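Local atomic coordinates of endo-1,4-b-d-mannanase (Trichoderma reesei, PDB entry 1QNR), a protein that hydrolyses internal beta-1,4-mannosidic linkages of mannan polysaccharides, as a catalytic domain of glycoside hydrolase family 5 built on a TIM barrel. Residues 56-62 with 71-75; 29-35 with 91-95. One frame throughout, in Å; residues are numbered along the deposited sequence.

Contact 1: residues 56-62 with 71-75; sequences WGFNDVN and WFQKL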
loop_
_atom_site.group_PDB
_atom_site.type_symbol
_atom_site.label_atom_id
_atom_site.label_comp_id
_atom_site.label_asym_id
_atom_site.label_seq_id
_atom_site.Cartn_x
_atom_site.Cartn_y
_atom_site.Cartn_z
ATOM N N TRP A 56 0.005 2.678 -6.883
ATOM C CA TRP A 56 1.464 3.064 -6.754
ATOM C C TRP A 56 1.646 4.574 -6.890
ATOM O O TRP A 56 1.144 5.239 -7.806
ATOM C CB TRP A 56 2.312 2.339 -7.812
ATOM C CG TRP A 56 2.602 0.871 -7.515
ATOM C CD1 TRP A 56 3.308 0.088 -8.400
ATOM C CD2 TRP A 56 2.323 0.046 -6.353
ATOM N NE1 TRP A 56 3.526 -1.151 -7.833
ATOM C CE2 TRP A 56 2.914 -1.218 -6.604
ATOM C CE3 TRP A 56 1.609 0.261 -5.138
ATOM C CZ2 TRP A 56 2.888 -2.286 -5.677
ATOM C CZ3 TRP A 56 1.578 -0.848 -4.235
ATOM C CH2 TRP A 56 2.194 -2.131 -4.482
ATOM N N GLY A 57 2.497 5.148 -6.010
ATOM C CA GLY A 57 2.867 6.576 -6.132
ATOM C C GLY A 57 4.252 6.780 -6.705
ATOM O O GLY A 57 4.787 7.928 -6.601
ATOM N N PHE A 58 4.795 5.769 -7.388
ATOM C CA PHE A 58 6.115 5.768 -7.971
ATOM C C PHE A 58 6.104 5.090 -9.346
ATOM O O PHE A 58 5.244 4.263 -9.652
ATOM C CB PHE A 58 7.134 4.960 -7.054
ATOM C CG PHE A 58 6.660 3.539 -6.708
ATOM C CD1 PHE A 58 6.892 2.477 -7.632
ATOM C CD2 PHE A 58 5.980 3.268 -5.534
ATOM C CE1 PHE A 58 6.423 1.203 -7.317
ATOM C CE2 PHE A 58 5.533 1.975 -5.201
ATOM C CZ PHE A 58 5.757 0.942 -6.112
ATOM N N ASN A 59 7.126 5.509 -10.145
ATOM C CA ASN A 59 7.427 4.813 -11.420
ATOM C C ASN A 59 8.805 5.351 -11.825
ATOM O O ASN A 59 8.993 6.414 -12.454
ATOM C CB ASN A 59 6.313 5.108 -12.486
ATOM C CG ASN A 59 6.474 4.226 -13.711
ATOM O OD1 ASN A 59 7.596 3.907 -14.111
ATOM N ND2 ASN A 59 5.380 3.808 -14.383
ATOM N N ASP A 60 9.841 4.668 -11.315
ATOM C CA ASP A 60 11.242 5.086 -11.387
ATOM C C ASP A 60 11.988 4.413 -12.522
ATOM O O ASP A 60 11.845 3.185 -12.722
ATOM C CB ASP A 60 11.947 4.696 -10.048
ATOM C CG ASP A 60 11.395 5.488 -8.873
ATOM O OD1 ASP A 60 11.367 6.775 -9.028
ATOM O OD2 ASP A 60 11.019 4.926 -7.793
ATOM N N VAL A 61 12.768 5.204 -13.239
ATOM C CA VAL A 61 13.565 4.719 -14.395
ATOM C C VAL A 61 14.986 5.302 -14.301
ATOM O O VAL A 61 15.222 6.290 -13.620
ATOM C CB VAL A 61 12.931 5.148 -15.745
ATOM C CG1 VAL A 61 11.511 4.597 -15.933
ATOM C CG2 VAL A 61 12.959 6.676 -15.932
ATOM N N ASN A 62 15.900 4.616 -14.989
ATOM C CA ASN A 62 17.287 5.146 -15.116
ATOM C C ASN A 62 17.522 5.714 -16.512
ATOM O O ASN A 62 18.381 6.590 -16.677
ATOM C CB ASN A 62 18.323 4.063 -14.814
ATOM C CG ASN A 62 18.279 3.642 -13.357
ATOM O OD1 ASN A 62 18.026 2.461 -13.046
ATOM N ND2 ASN A 62 18.494 4.552 -12.399
ATOM N N TRP A 71 6.381 7.723 -16.991
ATOM C CA TRP A 71 7.468 7.689 -16.008
ATOM C C TRP A 71 7.298 8.823 -15.003
ATOM O O TRP A 71 6.895 9.921 -15.458
ATOM C CB TRP A 71 8.876 7.730 -16.696
ATOM C CG TRP A 71 9.158 8.964 -17.506
ATOM C CD1 TRP A 71 8.629 9.238 -18.750
ATOM C CD2 TRP A 71 10.022 10.064 -17.181
ATOM N NE1 TRP A 71 9.149 10.437 -19.201
ATOM C CE2 TRP A 71 9.983 10.994 -18.256
ATOM C CE3 TRP A 71 10.801 10.384 -16.033
ATOM C CZ2 TRP A 71 10.725 12.169 -18.208
ATOM C CZ3 TRP A 71 11.545 11.571 -15.985
ATOM C CH2 TRP A 71 11.499 12.449 -17.087
ATOM N N PHE A 72 7.531 8.572 -13.674
ATOM C CA PHE A 72 7.359 9.672 -12.713
ATOM C C PHE A 72 8.741 10.260 -12.344
ATOM O O PHE A 72 8.770 11.453 -11.983
ATOM C CB PHE A 72 6.637 9.192 -11.464
ATOM C CG PHE A 72 5.166 8.735 -11.655
ATOM C CD1 PHE A 72 4.448 9.026 -12.820
ATOM C CD2 PHE A 72 4.523 8.042 -10.636
ATOM C CE1 PHE A 72 3.109 8.586 -12.940
ATOM C CE2 PHE A 72 3.194 7.603 -10.740
ATOM C CZ PHE A 72 2.507 7.900 -11.912
ATOM N N GLN A 73 9.830 9.501 -12.354
ATOM C CA GLN A 73 11.145 10.048 -11.938
ATOM C C GLN A 73 12.264 9.298 -12.675
ATOM O O GLN A 73 12.205 8.042 -12.751
ATOM C CB GLN A 73 11.249 9.856 -10.391
ATOM C CG GLN A 73 12.606 10.369 -9.836
ATOM C CD GLN A 73 12.692 10.328 -8.342
ATOM O OE1 GLN A 73 13.132 11.264 -7.634
ATOM N NE2 GLN A 73 12.330 9.183 -7.670
ATOM N N LYS A 74 13.280 10.079 -13.146
ATOM C CA LYS A 74 14.485 9.481 -13.763
ATOM C C LYS A 74 15.629 9.716 -12.778
ATOM O O LYS A 74 15.888 10.862 -12.365
ATOM C CB LYS A 74 14.758 10.187 -15.105
ATOM C CG LYS A 74 16.140 9.692 -15.637
ATOM C CD LYS A 74 16.504 10.316 -16.993
ATOM C CE LYS A 74 17.985 10.011 -17.274
ATOM N NZ LYS A 74 18.513 10.794 -18.451
ATOM N N LEU A 75 16.272 8.633 -12.364
ATOM C CA LEU A 75 17.345 8.637 -11.373
ATOM C C LEU A 75 18.695 8.549 -12.072
ATOM O O LEU A 75 18.918 7.579 -12.771
ATOM C CB LEU A 75 17.145 7.480 -10.366
ATOM C CG LEU A 75 15.830 7.684 -9.544
ATOM C CD1 LEU A 75 15.474 6.420 -8.813
ATOM C CD2 LEU A 75 15.977 8.889 -8.606
HETATM O O HOH W 1 20.738 7.117 -15.020
#
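D60 and V61 pair in parallel with Q73 and K74 at one edge of the small mixed sheet of strands 60-61, 73-74 and 81-82, which is built into the long connection between strand 52-54 and helix 90-102 of the TIM barrel. V61 serves its neighbour with both polar backbone atoms: V61 N donates to Q73 O over 2.9 Å, and V61 O accepts from L75 N, also at 2.9 Å. Just before the paired residues, N59 O accepts twice, from F72 N at 2.9 Å on a lone pair in the carbonyl plane and from Q73 N at 3.2 Å, tilted out of that plane. N59 CB rests over one face of the F72 ring, 4.1 Å from its centroid, a CH-pi contact.

On one face of the sheet the side chains of D60 and Q73 run side by side. Q73 is extended, with CG anti to the backbone N (chi1 179°), which brings its amide level with the carboxylate. Q73 NE2 meets D60 OD1 at 2.9 Å in a nearly straight bond (174°); OD1 lies in the plane of the Q73 amide, while NE2 approaches it on the syn side, 32° out of the carboxylate plane. L75 CD1 packs beside D60 CB. On the other face V61 CG1 and CG2 lean on W71 CB and K74 CB.

Where the strands end, N62 ND2 donates to L75 O at 3.1 Å, while N62 OD1 is held by N125, and a water donates to both N62 O and L75 O. Q73 NE2 also bonds Y123 OH, and Q73 OE1 accepts from Q143 NE2. With three bonds the buried amide can hardly rotate, and its N-H would be expected to favour the charged form of the D60 carboxylate.

Contact 2: residues 29-35 with 91-95; sequences CSFLTNH and TLDYV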
loop_
_atom_site.group_PDB
_atom_site.type_symbol
_atom_site.label_atom_id
_atom_site.label_comp_id
_atom_site.label_asym_id
_atom_site.label_seq_id
_atom_site.Cartn_x
_atom_site.Cartn_y
_atom_site.Cartn_z
ATOM N N CYS A 29 -3.741 1.234 -11.549
ATOM C CA CYS A 29 -4.646 2.352 -11.818
ATOM C C CYS A 29 -3.886 3.662 -12.070
ATOM O O CYS A 29 -4.212 4.533 -12.907
ATOM C CB CYS A 29 -5.562 2.504 -10.530
ATOM S SG CYS A 29 -7.061 1.367 -10.461
ATOM N N SER A 30 -2.720 3.802 -11.354
ATOM C CA SER A 30 -1.885 5.022 -11.497
ATOM C C SER A 30 -1.231 5.217 -12.852
ATOM O O SER A 30 -0.733 6.335 -13.093
ATOM C CB SER A 30 -0.639 4.905 -10.500
ATOM O OG SER A 30 -1.228 4.773 -9.192
ATOM N N PHE A 31 -1.191 4.172 -13.698
ATOM C CA PHE A 31 -0.456 4.280 -14.973
ATOM C C PHE A 31 -1.426 4.241 -16.165
ATOM O O PHE A 31 -0.983 4.167 -17.323
ATOM C CB PHE A 31 0.564 3.095 -15.052
ATOM C CG PHE A 31 1.443 2.941 -13.816
ATOM C CD1 PHE A 31 1.963 4.091 -13.183
ATOM C CD2 PHE A 31 1.833 1.670 -13.395
ATOM C CE1 PHE A 31 2.793 3.905 -12.031
ATOM C CE2 PHE A 31 2.697 1.517 -12.322
ATOM C CZ PHE A 31 3.137 2.626 -11.596
ATOM N N LEU A 32 -2.714 4.267 -15.911
ATOM C CA LEU A 32 -3.712 4.337 -17.017
ATOM C C LEU A 32 -3.615 5.709 -17.697
ATOM O O LEU A 32 -3.713 6.751 -17.024
ATOM C CB LEU A 32 -5.115 4.109 -16.430
ATOM C CG LEU A 32 -5.364 2.715 -15.877
ATOM C CD1 LEU A 32 -6.717 2.669 -15.131
ATOM C CD2 LEU A 32 -5.341 1.590 -16.928
ATOM N N THR A 33 -3.608 5.746 -19.035
ATOM C CA THR A 33 -3.503 7.045 -19.722
ATOM C C THR A 33 -4.844 7.516 -20.276
ATOM O O THR A 33 -4.994 8.720 -20.592
ATOM C CB THR A 33 -2.538 7.026 -20.914
ATOM O OG1 THR A 33 -2.910 6.036 -21.877
ATOM C CG2 THR A 33 -1.103 6.869 -20.406
ATOM N N ASN A 34 -5.838 6.638 -20.393
ATOM C CA ASN A 34 -7.152 7.060 -20.854
ATOM C C ASN A 34 -8.015 7.355 -19.612
ATOM O O ASN A 34 -8.292 6.408 -18.834
ATOM C CB ASN A 34 -7.698 5.908 -21.727
ATOM C CG ASN A 34 -9.028 6.303 -22.329
ATOM O OD1 ASN A 34 -9.659 7.288 -21.977
ATOM N ND2 ASN A 34 -9.447 5.555 -23.351
ATOM N N HIS A 35 -8.485 8.577 -19.407
ATOM C CA HIS A 35 -9.344 8.920 -18.253
ATOM C C HIS A 35 -10.570 8.077 -18.172
ATOM O O HIS A 35 -11.062 7.753 -17.044
ATOM C CB HIS A 35 -9.841 10.398 -18.443
ATOM C CG HIS A 35 -8.674 11.342 -18.257
ATOM N ND1 HIS A 35 -8.834 12.696 -18.490
ATOM C CD2 HIS A 35 -7.391 11.140 -17.889
ATOM C CE1 HIS A 35 -7.662 13.284 -18.262
ATOM N NE2 HIS A 35 -6.758 12.383 -17.901
ATOM N N THR A 91 -0.903 11.695 -14.747
ATOM C CA THR A 91 -1.708 10.478 -14.727
ATOM C C THR A 91 -2.174 10.244 -13.277
ATOM O O THR A 91 -3.357 9.922 -13.060
ATOM C CB THR A 91 -1.136 9.126 -15.298
ATOM O OG1 THR A 91 0.030 8.762 -14.491
ATOM C CG2 THR A 91 -0.570 9.458 -16.690
ATOM N N LEU A 92 -1.257 10.406 -12.281
ATOM C CA LEU A 92 -1.718 10.283 -10.859
ATOM C C LEU A 92 -2.656 11.434 -10.450
ATOM O O LEU A 92 -3.625 11.139 -9.678
ATOM C CB LEU A 92 -0.468 10.268 -9.958
ATOM C CG LEU A 92 -0.711 9.951 -8.464
ATOM C CD1 LEU A 92 -1.355 8.579 -8.243
ATOM C CD2 LEU A 92 0.640 10.013 -7.709
ATOM N N ASP A 93 -2.510 12.618 -11.064
ATOM C CA ASP A 93 -3.471 13.685 -10.687
ATOM C C ASP A 93 -4.902 13.256 -11.050
ATOM O O ASP A 93 -5.879 13.550 -10.333
ATOM C CB ASP A 93 -3.185 14.989 -11.460
ATOM C CG ASP A 93 -1.908 15.699 -11.103
ATOM O OD1 ASP A 93 -1.302 15.420 -10.046
ATOM O OD2 ASP A 93 -1.539 16.634 -11.883
ATOM N N TYR A 94 -5.097 12.587 -12.207
ATOM C CA TYR A 94 -6.442 12.161 -12.608
ATOM C C TYR A 94 -7.026 11.112 -11.670
ATOM O O TYR A 94 -8.217 11.026 -11.401
ATOM C CB TYR A 94 -6.517 11.768 -14.117
ATOM C CG TYR A 94 -8.009 11.666 -14.509
ATOM C CD1 TYR A 94 -8.757 12.835 -14.740
ATOM C CD2 TYR A 94 -8.691 10.458 -14.527
ATOM C CE1 TYR A 94 -10.117 12.775 -15.026
ATOM C CE2 TYR A 94 -10.048 10.401 -14.806
ATOM C CZ TYR A 94 -10.752 11.554 -15.054
ATOM O OH TYR A 94 -12.115 11.518 -15.384
ATOM N N VAL A 95 -6.130 10.167 -11.201
ATOM C CA VAL A 95 -6.568 9.179 -10.211
ATOM C C VAL A 95 -7.082 9.848 -8.956
ATOM O O VAL A 95 -8.132 9.442 -8.429
ATOM C CB VAL A 95 -5.378 8.194 -9.918
ATOM C CG1 VAL A 95 -5.752 7.230 -8.780
ATOM C CG2 VAL A 95 -5.051 7.398 -11.161
HETATM O O HOH W 2 -4.813 9.046 -15.477
#
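H35 and Y94 lay their rings flat upon each other, with centroids 3.8 Å apart and planes only 4° from parallel. H35 CD2 comes down on Y94 CG at 3.5 Å, and H35 CB also reaches over the tyrosine face, 3.9 Å from the Y94 ring centroid, as a CH-pi contact. The tyrosine gets there with CG anti to its backbone N (chi1 -167°), and its hydroxyl is tied to D39 OD2. With a leucine here, without ring or hydroxyl, the imidazole of H35 would probably be freer to turn and D39 would be likely to lack this hydroxyl partner.

Nearer the start of helix 90-102, T91 holds OG1 between its backbone N and carbonyl carbon (chi1 62°), which turns the hydroxyl to the loop. T91 OG1 lies 2.9 Å from S30 O, with G88 O also within reach of its single proton. A water lies 3.0 Å from both L32 O and T91 O, beside this pair. V95 CG2 presses on C29 O at 3.5 Å and touches S30 CA, and L92 CD1 packs against S30 OG, whose polar partner is W56 O.

The loop joins strand 21-25 to helix 35-47. The C29-C26 disulfide cross-links its beginning, and N34 OD1 caps the helix at A36 N as its N-cap residue. C29 and V95 both rest on F42 of helix 35-47, placing helix 90-102 beside that helix, while D93 forms a salt bridge with R154 of helix 138-155.

From the N terminus, the chain leaves strand 21-25 and enters residues 29-35, then runs through helix 35-47 and strand 52-54 into 56-62. Contact 1 closes a short loop there, with eight residues between its segments. The chain continues through strand 81-82 to helix 90-102, where 91-95 returns to the first loop and contact 2 closes. Contact 1 is therefore nested within the loop of contact 2. The two, with centres about 14 Å apart, also touch directly: N59 ND2 lies over the F31 ring and F58 O beside its CZ, and F72 CE1 lies 3.5 Å from T91 OG1. Contact 1 builds a sheet within one strand-to-helix connection; contact 2 joins the following helix to the preceding connection.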